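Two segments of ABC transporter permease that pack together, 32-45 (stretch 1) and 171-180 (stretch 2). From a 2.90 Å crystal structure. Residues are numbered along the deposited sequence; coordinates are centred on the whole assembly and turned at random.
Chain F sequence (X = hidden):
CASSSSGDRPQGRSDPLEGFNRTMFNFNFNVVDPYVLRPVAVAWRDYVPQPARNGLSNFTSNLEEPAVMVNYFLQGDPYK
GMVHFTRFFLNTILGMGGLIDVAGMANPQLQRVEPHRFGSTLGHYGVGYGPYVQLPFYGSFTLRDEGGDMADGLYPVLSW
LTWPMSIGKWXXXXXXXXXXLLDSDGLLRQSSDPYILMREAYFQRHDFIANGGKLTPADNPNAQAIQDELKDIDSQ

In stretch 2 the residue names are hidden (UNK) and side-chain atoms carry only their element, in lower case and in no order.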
# COMPACT_ATOMS: atom_id res chain seq x y z
N VAL F 32 43.82 -43.07 -32.43
CA VAL F 32 42.55 -42.54 -31.96
C VAL F 32 42.56 -41.01 -31.99
O VAL F 32 41.54 -40.39 -32.27
CB VAL F 32 42.23 -43.09 -30.56
CG1 VAL F 32 40.88 -42.60 -30.06
CG2 VAL F 32 42.26 -44.60 -30.61
N ASP F 33 43.70 -40.39 -31.72
CA ASP F 33 43.74 -38.94 -31.65
C ASP F 33 43.80 -38.31 -33.05
O ASP F 33 43.02 -37.40 -33.33
CB ASP F 33 44.89 -38.50 -30.75
CG ASP F 33 44.90 -37.00 -30.49
OD1 ASP F 33 43.99 -36.49 -29.78
OD2 ASP F 33 45.85 -36.34 -30.97
N PRO F 34 44.66 -38.75 -33.98
CA PRO F 34 44.66 -38.10 -35.30
C PRO F 34 43.48 -38.49 -36.18
O PRO F 34 42.98 -37.64 -36.93
CB PRO F 34 45.98 -38.56 -35.93
CG PRO F 34 46.74 -39.20 -34.84
CD PRO F 34 45.74 -39.74 -33.89
N TYR F 35 43.04 -39.75 -36.12
CA TYR F 35 42.01 -40.25 -37.03
C TYR F 35 40.59 -39.98 -36.54
O TYR F 35 39.69 -39.80 -37.36
CB TYR F 35 42.13 -41.77 -37.23
CG TYR F 35 43.26 -42.28 -38.10
CD1 TYR F 35 44.09 -41.40 -38.80
CD2 TYR F 35 43.48 -43.65 -38.24
CE1 TYR F 35 45.12 -41.89 -39.61
CE2 TYR F 35 44.50 -44.14 -39.04
CZ TYR F 35 45.31 -43.26 -39.73
OH TYR F 35 46.33 -43.75 -40.51
N VAL F 36 40.37 -39.96 -35.23
CA VAL F 36 39.08 -39.54 -34.69
C VAL F 36 39.38 -38.61 -33.52
O VAL F 36 40.52 -38.18 -33.35
CB VAL F 36 38.22 -40.76 -34.29
CG1 VAL F 36 38.69 -41.36 -32.99
CG2 VAL F 36 36.75 -40.39 -34.20
N LEU F 37 38.36 -38.24 -32.76
CA LEU F 37 38.54 -37.39 -31.59
C LEU F 37 39.14 -36.01 -31.88
O LEU F 37 38.51 -34.99 -31.59
CB LEU F 37 39.39 -38.09 -30.52
CG LEU F 37 39.51 -37.22 -29.25
CD1 LEU F 37 38.25 -37.29 -28.40
CD2 LEU F 37 40.72 -37.58 -28.42
N ARG F 38 40.33 -35.93 -32.50
CA ARG F 38 40.83 -34.58 -32.71
C ARG F 38 40.07 -33.95 -33.87
O ARG F 38 39.76 -32.75 -33.83
CB ARG F 38 42.34 -34.52 -32.94
CG ARG F 38 42.75 -33.12 -33.34
CD ARG F 38 44.10 -33.01 -33.98
NE ARG F 38 44.81 -31.89 -33.39
CZ ARG F 38 44.80 -30.64 -33.87
NH1 ARG F 38 45.48 -29.68 -33.26
NH2 ARG F 38 44.08 -30.36 -34.96
N PRO F 39 39.76 -34.69 -34.93
CA PRO F 39 38.71 -34.19 -35.84
C PRO F 39 37.41 -33.87 -35.13
O PRO F 39 36.77 -32.85 -35.43
CB PRO F 39 38.54 -35.32 -36.86
CG PRO F 39 39.73 -36.21 -36.70
CD PRO F 39 40.56 -35.76 -35.55
N VAL F 40 37.00 -34.71 -34.17
CA VAL F 40 35.77 -34.42 -33.42
C VAL F 40 35.94 -33.19 -32.54
O VAL F 40 34.99 -32.42 -32.34
CB VAL F 40 35.34 -35.65 -32.61
CG1 VAL F 40 34.16 -35.31 -31.76
CG2 VAL F 40 34.94 -36.76 -33.50
N ALA F 41 37.15 -32.92 -32.05
CA ALA F 41 37.32 -31.75 -31.21
C ALA F 41 37.49 -30.47 -32.02
O ALA F 41 37.16 -29.39 -31.51
CB ALA F 41 38.52 -31.91 -30.28
N VAL F 42 37.98 -30.55 -33.26
CA VAL F 42 38.02 -29.32 -34.06
C VAL F 42 36.63 -29.01 -34.60
O VAL F 42 36.24 -27.83 -34.65
CB VAL F 42 39.05 -29.39 -35.20
CG1 VAL F 42 40.42 -29.63 -34.65
CG2 VAL F 42 38.67 -30.43 -36.23
N ALA F 43 35.85 -30.03 -34.95
CA ALA F 43 34.46 -29.78 -35.33
C ALA F 43 33.71 -29.15 -34.16
O ALA F 43 32.89 -28.24 -34.36
CB ALA F 43 33.80 -31.08 -35.78
N TRP F 44 33.98 -29.61 -32.93
CA TRP F 44 33.41 -29.00 -31.74
C TRP F 44 33.80 -27.53 -31.65
O TRP F 44 32.95 -26.65 -31.42
CB TRP F 44 33.90 -29.77 -30.50
CG TRP F 44 33.23 -29.46 -29.18
CD1 TRP F 44 33.70 -28.65 -28.19
CD2 TRP F 44 31.99 -30.01 -28.69
NE1 TRP F 44 32.83 -28.64 -27.13
CE2 TRP F 44 31.77 -29.47 -27.42
CE3 TRP F 44 31.05 -30.90 -29.22
CZ2 TRP F 44 30.65 -29.79 -26.67
CZ3 TRP F 44 29.94 -31.21 -28.48
CH2 TRP F 44 29.74 -30.66 -27.22
N ARG F 45 35.09 -27.25 -31.84
CA ARG F 45 35.56 -25.88 -31.70
C ARG F 45 35.15 -25.02 -32.88
O ARG F 45 35.13 -23.79 -32.76
CB ARG F 45 37.08 -25.88 -31.48
CG ARG F 45 37.62 -24.53 -31.10
CD ARG F 45 38.46 -23.96 -32.21
NE ARG F 45 39.68 -24.74 -32.34
CZ ARG F 45 40.20 -25.14 -33.48
NH1 ARG F 45 39.62 -24.85 -34.64
NH2 ARG F 45 41.32 -25.84 -33.47
N UNK F 171 31.69 -38.29 -22.60
CA UNK F 171 31.93 -37.92 -23.99
C UNK F 171 32.00 -36.40 -24.16
O UNK F 171 33.01 -35.86 -24.65
c UNK F 171 30.85 -38.52 -24.89
N UNK F 172 30.92 -35.69 -23.74
CA UNK F 172 30.88 -34.24 -23.89
C UNK F 172 32.06 -33.58 -23.17
O UNK F 172 32.75 -32.71 -23.72
c UNK F 172 29.54 -33.69 -23.36
c UNK F 172 29.47 -32.19 -23.57
c UNK F 172 28.39 -34.36 -24.09
N UNK F 173 32.35 -34.02 -21.93
CA UNK F 173 33.51 -33.51 -21.19
C UNK F 173 34.81 -33.87 -21.90
O UNK F 173 35.72 -33.04 -21.99
c UNK F 173 33.48 -34.09 -19.77
o UNK F 173 31.99 -33.27 -16.52
c UNK F 173 32.53 -33.93 -17.45
o UNK F 173 33.00 -35.09 -17.30
c UNK F 173 32.56 -33.33 -18.84
N UNK F 174 34.92 -35.11 -22.38
CA UNK F 174 36.11 -35.53 -23.09
C UNK F 174 36.35 -34.72 -24.35
O UNK F 174 37.47 -34.25 -24.61
N UNK F 175 35.31 -34.53 -25.17
CA UNK F 175 35.48 -33.74 -26.38
C UNK F 175 35.82 -32.30 -26.02
O UNK F 175 36.66 -31.67 -26.68
c UNK F 175 34.24 -33.81 -27.28
c UNK F 175 34.43 -32.96 -28.53
c UNK F 175 33.89 -35.27 -27.61
c UNK F 175 32.68 -35.42 -28.51
N UNK F 176 35.24 -31.79 -24.94
CA UNK F 176 35.53 -30.41 -24.58
C UNK F 176 36.98 -30.28 -24.10
O UNK F 176 37.74 -29.45 -24.60
c UNK F 176 34.93 -28.52 -22.98
o UNK F 176 35.53 -26.50 -24.08
c UNK F 176 34.53 -29.88 -23.54
c UNK F 176 34.66 -27.39 -23.95
o UNK F 176 33.58 -27.41 -24.60
N UNK F 177 37.39 -31.17 -23.19
CA UNK F 177 38.79 -31.19 -22.75
C UNK F 177 39.75 -31.32 -23.92
O UNK F 177 40.80 -30.66 -23.95
o UNK F 177 38.08 -32.21 -20.66
c UNK F 177 40.45 -32.33 -21.24
c UNK F 177 39.00 -32.33 -21.75
N UNK F 178 39.44 -32.19 -24.89
CA UNK F 178 40.27 -32.26 -26.08
C UNK F 178 40.15 -30.96 -26.88
O UNK F 178 41.15 -30.45 -27.40
c UNK F 178 44.08 -33.28 -29.29
c UNK F 178 39.91 -33.48 -26.94
n UNK F 178 44.90 -33.64 -30.26
c UNK F 178 42.23 -33.83 -27.75
n UNK F 178 43.17 -34.13 -28.82
c UNK F 178 40.79 -33.64 -28.19
n UNK F 178 44.14 -32.05 -28.78
N UNK F 179 38.93 -30.43 -27.01
CA UNK F 179 38.76 -29.19 -27.74
C UNK F 179 39.60 -28.07 -27.14
O UNK F 179 40.20 -27.27 -27.86
c UNK F 179 37.28 -28.79 -27.78
N UNK F 180 39.68 -28.01 -25.81
CA UNK F 180 40.52 -26.97 -25.22
C UNK F 180 42.00 -27.29 -25.40
O UNK F 180 42.79 -26.39 -25.70
o UNK F 180 37.26 -25.11 -22.53
c UNK F 180 40.17 -26.74 -23.76
c UNK F 180 38.30 -25.75 -22.45
n UNK F 180 39.17 -25.59 -21.45
c UNK F 180 38.69 -26.69 -23.55

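Position 171 carries a single side-chain carbon, out of reach of stretch 1; one carbon and nothing beyond it is alanine, Ala171. Position 172 has three carbons, the first bearing the other two. That fork without a further atom is valine, and Val172 places CG1 4.0 Å from Trp44 CH2. At 173 a chain of three carbons ends in two oxygens and points away from stretch 1. The pattern fits glutamate, Glu173.

Position 174 has no side-chain atoms, so it is Gly174. Position 175 has four carbons forked at the first, one arm two carbons long, which identifies isoleucine. Ile175 points toward stretch 1, with CD1 3.6 Å from Val40 CG1 and CG2 3.8 Å from Trp44 CG.

At 176 three carbons again end in two oxygens. One oxygen lies 2.9 Å from Trp44 NE1, near the plane of the indole and at its edge, as an acceptor for the ring N-H should. Carboxylate and chain length give Glu176; the hydrogen bond from Trp44 NE1 to its OE2 has an N-H...O angle of 164°, close to linear. Position 177 has one carbon carrying an oxygen and a carbon, hence Thr177, whose OG1 donates to Glu173 O at 2.8 Å within its own helix.

Position 178 shows three carbons, a nitrogen, then a carbon bearing two more nitrogens. This is a guanidinium, so the residue is Arg178. Its NE lies 2.7 Å from Asp33 OD1 and its NH2 2.9 Å from Asp33 OD2, two hydrogen bonds within a salt bridge. Position 179 has one carbon, 4.2 Å from Ala41 CB and 3.6 Å from Trp44 CD1: Ala179. Position 180 has three carbons, the third bearing one oxygen and one nitrogen, a primary amide at glutamine length, and Gln180 points away from stretch 1.

The contact joins helix 38-45 to helix 171-180 at 81°, with axes 8.3 Å apart at closest approach. So steep a crossing concentrates backbone proximity near one point, where the CA atoms of Ala41 and Ala179 are 4.5 Å apart and both residues present only a methyl group. On one flank the Trp44 side chain sits as a knob among Val172, Ile175, Glu176 and Ala179, its hydrogen bond to Glu176 adding a polar tie to apolar packing. Arg178 reaches Asp33 in the preceding helical segment, while its CG packs 3.5 Å from Ala41 CB. Together the stretches bury 601 Å², summed over both sides.

Stretch 2 171-180: AVEGIETRAQ
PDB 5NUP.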